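Side-chain contacts in putative retaining b-glycosidase (Saccharophagus degradans, PDB 5A95), which hydrolyses beta-glucans, probably mixed-linkage 1,3-1,4-glucans, as a retaining glycoside hydrolase of family 5 whose quaternary structure dictates its specificity: residues I144-L147 with P148-Q151; Y157-I161 with K162-D166; V306-D309 with G310-P314; V331-P334 with D335-P338. The protein carries 1 engineered substitution. All blocks are in the same frame, centred on the assembly; numbering follows the deposited sequence.

Interaction 1: I144-L147 with P148-Q151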
loop_
_atom_site.group_PDB
_atom_site.type_symbol
_atom_site.label_atom_id
_atom_site.label_comp_id
_atom_site.label_asym_id
_atom_site.label_seq_id
_atom_site.Cartn_x
_atom_site.Cartn_y
_atom_site.Cartn_z
ATOM N N ILE A 144 9.173 11.600 9.457
ATOM C CA ILE A 144 9.978 11.117 10.575
ATOM C C ILE A 144 9.489 9.712 10.856
ATOM O O ILE A 144 8.316 9.536 11.246
ATOM C CB ILE A 144 9.819 11.983 11.845
ATOM C CG1 ILE A 144 10.127 13.452 11.562
ATOM C CG2 ILE A 144 10.728 11.426 12.938
ATOM C CD1 ILE A 144 10.060 14.349 12.771
ATOM N N GLY A 145 10.337 8.710 10.634
ATOM C CA GLY A 145 9.957 7.342 10.844
ATOM C C GLY A 145 10.655 6.405 9.884
ATOM O O GLY A 145 11.767 6.712 9.404
ATOM N N TYR A 146 10.018 5.277 9.591
ATOM C CA TYR A 146 10.658 4.208 8.841
ATOM C C TYR A 146 9.825 3.894 7.622
ATOM O O TYR A 146 8.808 3.181 7.683
ATOM C CB TYR A 146 10.875 2.950 9.733
ATOM C CG TYR A 146 11.931 2.028 9.201
ATOM C CD1 TYR A 146 13.214 2.503 8.976
ATOM C CD2 TYR A 146 11.650 0.722 8.861
ATOM C CE1 TYR A 146 14.203 1.709 8.451
ATOM C CE2 TYR A 146 12.648 -0.095 8.342
ATOM C CZ TYR A 146 13.918 0.415 8.130
ATOM O OH TYR A 146 14.954 -0.331 7.600
ATOM N N LEU A 147 10.267 4.443 6.496
ATOM C CA LEU A 147 9.510 4.324 5.276
ATOM C C LEU A 147 9.288 2.869 4.831
ATOM O O LEU A 147 8.208 2.527 4.365
ATOM C CB LEU A 147 10.133 5.191 4.172
ATOM C CG LEU A 147 9.410 5.234 2.847
ATOM C CD1 LEU A 147 7.991 5.767 2.990
ATOM C CD2 LEU A 147 10.190 6.075 1.855
ATOM N N PRO A 148 10.292 1.982 5.018
ATOM C CA PRO A 148 10.042 0.602 4.544
ATOM C C PRO A 148 8.845 -0.112 5.157
ATOM O O PRO A 148 8.225 -0.941 4.503
ATOM C CB PRO A 148 11.350 -0.135 4.859
ATOM C CG PRO A 148 12.384 0.951 4.717
ATOM C CD PRO A 148 11.720 2.168 5.355
ATOM N N THR A 149 8.522 0.192 6.418
ATOM C CA THR A 149 7.331 -0.364 7.066
ATOM C C THR A 149 6.165 0.621 7.074
ATOM O O THR A 149 5.083 0.296 7.571
ATOM C CB THR A 149 7.606 -0.788 8.502
ATOM O OG1 THR A 149 8.093 0.348 9.197
ATOM C CG2 THR A 149 8.566 -1.944 8.568
ATOM N N GLU A 150 6.378 1.830 6.580
ATOM C CA GLU A 150 5.354 2.879 6.549
ATOM C C GLU A 150 4.793 3.160 7.945
ATOM O O GLU A 150 3.588 3.300 8.100
ATOM C CB GLU A 150 4.249 2.589 5.498
ATOM C CG GLU A 150 4.827 2.400 4.099
ATOM C CD GLU A 150 3.834 1.989 3.066
ATOM O OE1 GLU A 150 2.731 1.576 3.460
ATOM O OE2 GLU A 150 4.131 2.071 1.837
ATOM N N GLN A 151 5.686 3.279 8.918
ATOM C CA GLN A 151 5.327 3.591 10.300
ATOM C C GLN A 151 6.124 4.821 10.741
ATOM O O GLN A 151 7.308 4.934 10.445
ATOM C CB GLN A 151 5.637 2.425 11.267
ATOM C CG GLN A 151 5.058 1.097 10.862
ATOM C CD GLN A 151 3.549 1.058 10.888
ATOM O OE1 GLN A 151 2.926 1.217 11.945
ATOM N NE2 GLN A 151 2.942 0.809 9.751
#

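Interaction 2: Y157-I161 with K162-D166. With BGC (beta-D-glucopyranose), chain D.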
loop_
_atom_site.group_PDB
_atom_site.type_symbol
_atom_site.label_atom_id
_atom_site.label_comp_id
_atom_site.label_asym_id
_atom_site.label_seq_id
_atom_site.Cartn_x
_atom_site.Cartn_y
_atom_site.Cartn_z
ATOM N N TYR A 157 3.385 13.180 9.785
ATOM C CA TYR A 157 4.435 12.665 8.970
ATOM C C TYR A 157 4.040 11.440 8.150
ATOM O O TYR A 157 4.844 10.894 7.389
ATOM C CB TYR A 157 5.619 12.289 9.863
ATOM C CG TYR A 157 6.058 13.432 10.748
ATOM C CD1 TYR A 157 6.407 14.671 10.219
ATOM C CD2 TYR A 157 6.126 13.271 12.108
ATOM C CE1 TYR A 157 6.766 15.726 11.064
ATOM C CE2 TYR A 157 6.503 14.302 12.957
ATOM C CZ TYR A 157 6.816 15.541 12.435
ATOM O OH TYR A 157 7.170 16.584 13.266
ATOM N N ASP A 158 2.812 10.965 8.306
ATOM C CA ASP A 158 2.394 9.696 7.720
ATOM C C ASP A 158 2.433 9.743 6.201
ATOM O O ASP A 158 1.960 10.686 5.587
ATOM C CB ASP A 158 0.962 9.359 8.170
ATOM C CG ASP A 158 0.535 7.963 7.774
ATOM O OD1 ASP A 158 1.271 7.036 8.073
ATOM O OD2 ASP A 158 -0.533 7.764 7.209
ATOM N N THR A 159 3.001 8.686 5.617
ATOM C CA THR A 159 3.113 8.577 4.192
ATOM C C THR A 159 3.212 7.108 3.813
ATOM O O THR A 159 3.116 6.217 4.670
ATOM C CB THR A 159 4.284 9.452 3.633
ATOM O OG1 THR A 159 4.262 9.453 2.192
ATOM C CG2 THR A 159 5.661 9.005 4.125
ATOM N N THR A 160 3.352 6.853 2.528
ATOM C CA THR A 160 3.555 5.509 2.002
ATOM C C THR A 160 4.700 5.576 1.005
ATOM O O THR A 160 5.085 6.652 0.534
ATOM C CB THR A 160 2.314 4.986 1.261
ATOM O OG1 THR A 160 2.038 5.839 0.137
ATOM C CG2 THR A 160 1.107 4.898 2.167
ATOM N N ILE A 161 5.239 4.424 0.656
ATOM C CA ILE A 161 6.246 4.397 -0.407
ATOM C C ILE A 161 5.637 4.945 -1.702
ATOM O O ILE A 161 6.258 5.709 -2.413
ATOM C CB ILE A 161 6.846 2.984 -0.580
ATOM C CG1 ILE A 161 7.579 2.569 0.691
ATOM C CG2 ILE A 161 7.792 2.972 -1.769
ATOM C CD1 ILE A 161 8.077 1.149 0.710
ATOM N N LYS A 162 4.408 4.558 -2.015
ATOM C CA LYS A 162 3.745 5.044 -3.206
ATOM C C LYS A 162 3.642 6.559 -3.262
ATOM O O LYS A 162 3.947 7.182 -4.277
ATOM C CB LYS A 162 2.360 4.419 -3.349
ATOM C CG LYS A 162 1.565 4.925 -4.555
ATOM C CD LYS A 162 0.145 4.348 -4.588
ATOM C CE LYS A 162 -0.630 4.923 -5.759
ATOM N NZ LYS A 162 -2.014 4.462 -5.914
ATOM N N GLU A 163 3.231 7.146 -2.153
ATOM C CA GLU A 163 3.027 8.587 -2.073
ATOM C C GLU A 163 4.368 9.310 -2.124
ATOM O O GLU A 163 4.475 10.379 -2.729
ATOM C CB GLU A 163 2.279 8.974 -0.798
ATOM C CG GLU A 163 2.053 10.463 -0.609
ATOM C CD GLU A 163 1.372 10.789 0.697
ATOM O OE1 GLU A 163 1.899 10.346 1.733
ATOM O OE2 GLU A 163 0.338 11.475 0.690
ATOM N N THR A 164 5.382 8.751 -1.472
ATOM C CA THR A 164 6.737 9.321 -1.512
ATOM C C THR A 164 7.325 9.329 -2.906
ATOM O O THR A 164 7.827 10.349 -3.390
ATOM C CB THR A 164 7.649 8.554 -0.522
ATOM O OG1 THR A 164 7.126 8.722 0.821
ATOM C CG2 THR A 164 9.076 9.047 -0.576
ATOM N N ARG A 165 7.229 8.193 -3.572
ATOM C CA ARG A 165 7.663 8.092 -4.972
ATOM C C ARG A 165 6.914 9.113 -5.831
ATOM O O ARG A 165 7.511 9.767 -6.685
ATOM C CB ARG A 165 7.377 6.697 -5.527
ATOM C CG ARG A 165 8.265 5.585 -5.038
ATOM C CD ARG A 165 7.930 4.323 -5.819
ATOM N NE ARG A 165 8.577 3.147 -5.299
ATOM C CZ ARG A 165 9.848 2.840 -5.478
ATOM N NH1 ARG A 165 10.616 3.583 -6.277
ATOM N NH2 ARG A 165 10.347 1.750 -4.914
ATOM N N ASP A 166 5.601 9.210 -5.643
ATOM C CA ASP A 166 4.805 10.117 -6.456
ATOM C C ASP A 166 5.160 11.578 -6.225
ATOM O O ASP A 166 5.205 12.368 -7.172
ATOM C CB ASP A 166 3.313 9.861 -6.265
ATOM C CG ASP A 166 2.464 10.874 -6.981
ATOM O OD1 ASP A 166 2.357 10.768 -8.223
ATOM O OD2 ASP A 166 1.925 11.792 -6.341
HETATM C C2 BGC D . 8.544 21.730 16.099
HETATM C C3 BGC D . 7.051 21.619 16.348
HETATM C C4 BGC D . 6.297 21.402 15.055
HETATM C C5 BGC D . 6.891 20.233 14.270
HETATM C C6 BGC D . 6.342 20.104 12.873
HETATM C C1 BGC D . 8.969 20.472 15.361
HETATM O O2 BGC D . 9.182 21.845 17.369
HETATM O O3 BGC D . 6.598 22.843 16.943
HETATM O O4 BGC D . 4.938 21.102 15.358
HETATM O O5 BGC D . 8.287 20.415 14.122
HETATM O O6 BGC D . 6.972 19.011 12.211
#

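Interaction 3: V306-D309 with G310-P314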
loop_
_atom_site.group_PDB
_atom_site.type_symbol
_atom_site.label_atom_id
_atom_site.label_comp_id
_atom_site.label_asym_id
_atom_site.label_seq_id
_atom_site.Cartn_x
_atom_site.Cartn_y
_atom_site.Cartn_z
ATOM N N VAL A 306 17.254 19.369 21.788
ATOM C CA VAL A 306 17.602 20.721 21.371
ATOM C C VAL A 306 17.954 21.683 22.515
ATOM O O VAL A 306 18.178 22.869 22.262
ATOM C CB VAL A 306 16.498 21.368 20.487
ATOM C CG1 VAL A 306 16.205 20.458 19.299
ATOM C CG2 VAL A 306 15.208 21.666 21.253
ATOM N N LYS A 307 18.058 21.178 23.742
ATOM C CA LYS A 307 18.358 22.031 24.886
ATOM C C LYS A 307 19.850 22.270 25.011
ATOM O O LYS A 307 20.627 21.332 24.902
ATOM C CB LYS A 307 17.854 21.405 26.184
ATOM C CG LYS A 307 16.354 21.170 26.281
ATOM C CD LYS A 307 16.015 20.563 27.649
ATOM C CE LYS A 307 14.529 20.519 27.900
ATOM N NZ LYS A 307 14.301 19.994 29.267
ATOM N N ASP A 308 20.237 23.512 25.256
ATOM C CA ASP A 308 21.648 23.864 25.418
ATOM C C ASP A 308 21.761 25.227 26.055
ATOM O O ASP A 308 20.858 26.055 25.927
ATOM C CB ASP A 308 22.376 23.866 24.073
ATOM C CG ASP A 308 23.892 23.890 24.225
ATOM O OD1 ASP A 308 24.443 22.817 24.550
ATOM O OD2 ASP A 308 24.495 24.961 24.015
ATOM N N ASP A 309 22.898 25.476 26.706
ATOM C CA ASP A 309 23.175 26.785 27.298
ATOM C C ASP A 309 23.679 27.859 26.324
ATOM O O ASP A 309 23.831 29.031 26.709
ATOM C CB ASP A 309 24.123 26.673 28.519
ATOM C CG ASP A 309 25.515 26.174 28.194
ATOM O OD1 ASP A 309 25.924 26.181 27.013
ATOM O OD2 ASP A 309 26.239 25.831 29.152
ATOM N N GLY A 310 23.919 27.455 25.079
ATOM C CA GLY A 310 24.426 28.354 24.049
ATOM C C GLY A 310 25.827 28.055 23.594
ATOM O O GLY A 310 26.205 28.452 22.494
ATOM N N SER A 311 26.606 27.330 24.406
ATOM C CA SER A 311 27.964 26.962 24.009
ATOM C C SER A 311 28.000 26.118 22.746
ATOM O O SER A 311 28.986 26.103 22.027
ATOM C CB SER A 311 28.700 26.267 25.180
ATOM O OG SER A 311 27.973 25.138 25.628
ATOM N N TYR A 312 26.921 25.408 22.470
ATOM C CA TYR A 312 26.828 24.641 21.237
ATOM C C TYR A 312 26.957 25.466 19.976
ATOM O O TYR A 312 27.498 24.969 18.985
ATOM C CB TYR A 312 25.517 23.909 21.222
ATOM C CG TYR A 312 24.981 23.413 19.899
ATOM C CD1 TYR A 312 25.357 22.202 19.365
ATOM C CD2 TYR A 312 24.006 24.145 19.242
ATOM C CE1 TYR A 312 24.772 21.726 18.206
ATOM C CE2 TYR A 312 23.400 23.675 18.112
ATOM C CZ TYR A 312 23.779 22.462 17.591
ATOM O OH TYR A 312 23.134 22.010 16.470
ATOM N N GLY A 313 26.443 26.700 19.967
ATOM C CA GLY A 313 26.449 27.473 18.742
ATOM C C GLY A 313 27.861 27.643 18.186
ATOM O O GLY A 313 28.159 27.264 17.050
ATOM N N PRO A 314 28.757 28.221 19.003
ATOM C CA PRO A 314 30.116 28.407 18.519
ATOM C C PRO A 314 30.799 27.092 18.164
ATOM O O PRO A 314 31.578 27.043 17.228
ATOM C CB PRO A 314 30.807 29.134 19.686
ATOM C CG PRO A 314 29.683 29.913 20.344
ATOM C CD PRO A 314 28.462 29.024 20.207
HETATM O O HOH W 1 27.055 22.767 24.534
#

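Interaction 4: V331-P334 with D335-P338. With BGC (beta-D-glucopyranose), chain D; BGC (beta-D-glucopyranose), chain B.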
loop_
_atom_site.group_PDB
_atom_site.type_symbol
_atom_site.label_atom_id
_atom_site.label_comp_id
_atom_site.label_asym_id
_atom_site.label_seq_id
_atom_site.Cartn_x
_atom_site.Cartn_y
_atom_site.Cartn_z
ATOM N N VAL A 331 14.514 26.708 13.425
ATOM C CA VAL A 331 13.680 27.012 12.250
ATOM C C VAL A 331 13.319 28.503 12.292
ATOM O O VAL A 331 13.128 29.061 13.379
ATOM C CB VAL A 331 12.401 26.134 12.237
ATOM C CG1 VAL A 331 11.618 26.277 13.523
ATOM C CG2 VAL A 331 11.523 26.424 11.027
ATOM N N PHE A 332 13.233 29.139 11.129
ATOM C CA PHE A 332 12.900 30.551 11.030
ATOM C C PHE A 332 11.380 30.683 11.028
ATOM O O PHE A 332 10.752 30.848 10.003
ATOM C CB PHE A 332 13.540 31.154 9.787
ATOM C CG PHE A 332 13.548 32.650 9.793
ATOM C CD1 PHE A 332 14.582 33.331 10.424
ATOM C CD2 PHE A 332 12.566 33.387 9.146
ATOM C CE1 PHE A 332 14.625 34.713 10.410
ATOM C CE2 PHE A 332 12.616 34.778 9.132
ATOM C CZ PHE A 332 13.635 35.429 9.782
ATOM N N ASP A 333 10.834 30.600 12.237
ATOM C CA ASP A 333 9.414 30.621 12.521
ATOM C C ASP A 333 9.275 31.011 13.975
ATOM O O ASP A 333 10.113 30.609 14.782
ATOM C CB ASP A 333 8.824 29.209 12.323
ATOM C CG ASP A 333 7.324 29.216 12.312
ATOM O OD1 ASP A 333 6.753 29.630 11.282
ATOM O OD2 ASP A 333 6.694 28.858 13.345
ATOM N N PRO A 334 8.221 31.781 14.341
ATOM C CA PRO A 334 8.028 32.126 15.759
ATOM C C PRO A 334 7.249 31.089 16.573
ATOM O O PRO A 334 7.149 31.223 17.786
ATOM C CB PRO A 334 7.245 33.449 15.691
ATOM C CG PRO A 334 6.439 33.321 14.454
ATOM C CD PRO A 334 7.273 32.519 13.485
ATOM N N ASP A 335 6.675 30.087 15.919
ATOM C CA ASP A 335 5.826 29.094 16.574
ATOM C C ASP A 335 6.488 27.742 16.733
ATOM O O ASP A 335 6.474 27.156 17.817
ATOM C CB ASP A 335 4.496 28.920 15.818
ATOM C CG ASP A 335 3.771 30.210 15.633
ATOM O OD1 ASP A 335 3.574 30.891 16.640
ATOM O OD2 ASP A 335 3.402 30.554 14.499
ATOM N N TRP A 336 7.075 27.230 15.655
ATOM C CA TRP A 336 7.760 25.959 15.664
ATOM C C TRP A 336 9.144 26.133 16.279
ATOM O O TRP A 336 9.836 27.096 15.978
ATOM C CB TRP A 336 7.888 25.459 14.227
ATOM C CG TRP A 336 6.633 24.955 13.640
ATOM C CD1 TRP A 336 5.365 25.041 14.170
ATOM C CD2 TRP A 336 6.514 24.240 12.418
ATOM N NE1 TRP A 336 4.466 24.404 13.329
ATOM C CE2 TRP A 336 5.144 23.922 12.240
ATOM C CE3 TRP A 336 7.437 23.848 11.437
ATOM C CZ2 TRP A 336 4.682 23.212 11.135
ATOM C CZ3 TRP A 336 6.967 23.116 10.335
ATOM C CH2 TRP A 336 5.610 22.814 10.197
ATOM N N SER A 337 9.539 25.184 17.114
ATOM C CA SER A 337 10.739 25.330 17.928
ATOM C C SER A 337 11.812 24.279 17.588
ATOM O O SER A 337 11.506 23.224 17.039
ATOM C CB SER A 337 10.369 25.213 19.403
ATOM O OG SER A 337 9.856 23.933 19.689
ATOM N N PRO A 338 13.087 24.563 17.895
ATOM C CA PRO A 338 13.577 25.834 18.436
ATOM C C PRO A 338 13.457 26.972 17.421
ATOM O O PRO A 338 13.833 26.814 16.265
ATOM C CB PRO A 338 15.042 25.536 18.767
ATOM C CG PRO A 338 15.417 24.410 17.849
ATOM C CD PRO A 338 14.169 23.571 17.795
HETATM C C2 BGC D . 8.544 21.730 16.099
HETATM C C3 BGC D . 7.051 21.619 16.348
HETATM C C4 BGC D . 6.297 21.402 15.055
HETATM C C5 BGC D . 6.891 20.233 14.270
HETATM C C6 BGC D . 6.342 20.104 12.873
HETATM C C1 BGC D . 8.969 20.472 15.361
HETATM O O2 BGC D . 9.182 21.845 17.369
HETATM O O3 BGC D . 6.598 22.843 16.943
HETATM O O4 BGC D . 4.938 21.102 15.358
HETATM O O5 BGC D . 8.287 20.415 14.122
HETATM O O6 BGC D . 6.972 19.011 12.211
HETATM C C2 BGC B . 6.043 24.079 18.924
HETATM C C3 BGC B . 5.564 24.000 20.359
HETATM C C4 BGC B . 4.342 23.116 20.450
HETATM C C5 BGC B . 4.659 21.752 19.871
HETATM C C6 BGC B . 3.447 20.827 19.886
HETATM C C1 BGC B . 6.249 22.711 18.333
HETATM O O2 BGC B . 7.273 24.816 18.885
HETATM O O3 BGC B . 5.208 25.307 20.801
HETATM O O4 BGC B . 3.944 23.031 21.820
HETATM O O5 BGC B . 5.063 21.910 18.507
HETATM O O6 BGC B . 2.412 21.379 19.051
#

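Interaction 1: I144-L147 with P148-Q151
Tyr146 and Pro148 pack ring on ring, the proline lying over one face of the phenol. Pro148 CD stands 3.6 Å from the centroid of the Tyr146 ring and 4° off its normal, a CH-pi contact. Pro148 CB adds an apolar touch, 3.7 Å from Tyr146 CE2. The two side chains cross at about a right angle. Tyr146 CG sits beside its own carbonyl carbon (chi1 -159°), which brings the ring back against the residues that follow. At the ring edge, in plane, Thr149 OG1 lies 3.6 Å from Tyr146 CD2. That hydroxyl bonds to Leu197 O, and Tyr146 OH bonds to Glu204. Replacing Tyr146 by an alanine would probably leave Pro148 without the flat surface it rests on and Glu204 without its phenol partner. Leu147 CB touches Pro148 CD at 3.6 Å. Its branched end packs on helices 161-174 and 202-219. Gln151 curls back so that NE2 donates to Thr149 O at 3.1 Å, nearly in its own amide plane. NE2 also reaches Lys162 O of the second subunit. The backbone fixes the turn. Tyr146 N donates to Gln151 O at 2.9 Å in an almost straight bond, and Gln151 N returns a weak one to Tyr146 O. Glu150, with a positive phi of 56°, and Gln151 both face Tyr146, a G1 beta bulge in the tight turn that follows barrel strand 136-144.

Interaction 2: Y157-I161 with K162-D166
Thr164 N donates to Thr160 O and Arg165 N to Ile161 O, the opening turn of helix 161-174, with Thr160 at the N-cap. Thr160 OG1 lies between its backbone N and carbonyl carbon (chi1 62°), where it can accept from Glu163 N at 2.9 Å. Thr160 O is gripped twice by Thr164. Thr164 N and Thr164 OG1, each 2.9 Å from Thr160 O, reach it from opposite faces of the carbonyl plane. Thr164 OG1 also bonds to Trp141. Glu163 extends toward Thr159 rather than back to the N-cap amide. Thr159 OG1 donates to Glu163 OE1 at 2.6 Å, on the anti lone pair, and OE1 also pairs with Arg112. Ile161 and Arg165 lie side by side, with Ile161 CG2 3.6 Å from Arg165 NE. Arg165 NH1 is hydrogen-bonded to Ser211 OG. Upstream, Tyr157 OH is hydrogen-bonded to O6 of the chain D glucose at 2.7 Å. Lys162 NZ leaves the helix for Asp158 and Thr159 of the third subunit. Thr160 N is buried with no partner in the model. The short Thr159 bond and the Arg112 salt bridge together probably keep Glu163 ionised and fixed, tying the start of the helix to the loop that carries Tyr157 into the glycan pocket.

Interaction 3: V306-D309 with G310-P314
The carboxylate of Asp308 has a backbone N-H of the following turn on each of its two faces. Tyr312 N reaches Asp308 OD2 at 2.9 Å, on the syn side but 34° out of the carboxylate plane. Gly310 N comes from the opposite face, 2.8 Å from Asp308 OD2. One oxygen thus receives two amides. Tyr312 CB packs 3.2 Å from Asp308 OD2, and the tyrosine ring plane is turned 61° from the carboxylate. The ring then leads away to loops, and its OH bonds to Pro255 O and Gly293 N. The carboxylate of Asp309 is met at its edge. Ser311 OG donates to Asp309 OD1 at 2.7 Å, on the syn lone pair. Ser311 N meets Asp309 OD1 nearly in line with its C-O bond, 2.9 Å away. Both the Asp309 carboxylate and the Ser311 hydroxyl sit between their backbone N and carbonyl carbon, which lets them curl together. A water donates to Asp308 OD1 at 2.6 Å and to Ser311 OG, linking the two groups. Gly310 has a positive phi of 112°, at which a side chain would press on Asp309 O. The bonds from Asp308 to Gly310 and from Asp309 to Ser311 are two successive Asx turns. They lead the surface loop after barrel strand 287-289 into helix 312-323, the kind of strand-to-helix connection found in a (beta/alpha)8 barrel.

Interaction 4: V331-P334 with D335-P338
Asp333 holds the backbone of Asp335 and Trp336 in the part of the loop that lines the glycan pocket. Trp336 N donates to Asp333 OD2 at 2.9 Å, on the anti lone pair. Asp335 N meets Asp333 OD2 at 2.9 Å from above the carboxylate plane, 46° out of it, an Asx turn. Asp333 CG lies anti to its N (chi1 -168°), which carries OD2 forward to these amides. Asp335 OD2 is only 3.9 Å from Asp333 OD2, and Lys78 pairs with both acids, probably easing their repulsion. The loop follows strand 326-329, the last strand of the (beta/alpha)8 barrel, and a cis peptide joins Trp330 to Val331. Val331 CG1 packs 3.9 Å from Trp336 CB. The Trp336 indole offers one face to the chain D glucose, whose C4 stands 3.7 Å above the ring plane, offset toward the rim. A serine in place of Trp336 would probably strip this sugar of its stacking surface and Lys78 of its cation-pi partner. O2 of the same glucose donates to Ser337 O at 2.7 Å. O2 of the chain B glucose donates to Asp335 O at 2.7 Å. Trp32 of the second subunit meets the indole edge-to-face.

How the interactions relate
The four interactions follow one another along the chain without overlap, all in loops or helix starts around the (beta/alpha)8 barrel. Interactions 1 and 2 are neighbours, with centres about 9 Å apart. They touch where Glu150 OE2 reaches Ile161 N at 2.9 Å, and both meet the second subunit. Interactions 3 and 4, with centres about 16 Å apart, touch through Val306 and Pro338. Interactions 2 and 3 lie on opposite sides of the chain's centre, with their own centres about 34 Å apart. Each contact contributes at least one residue to the glycan pocket. The chain D glucose is shared by interactions 2 and 4, so the bound sugar bridges loops that do not touch directly.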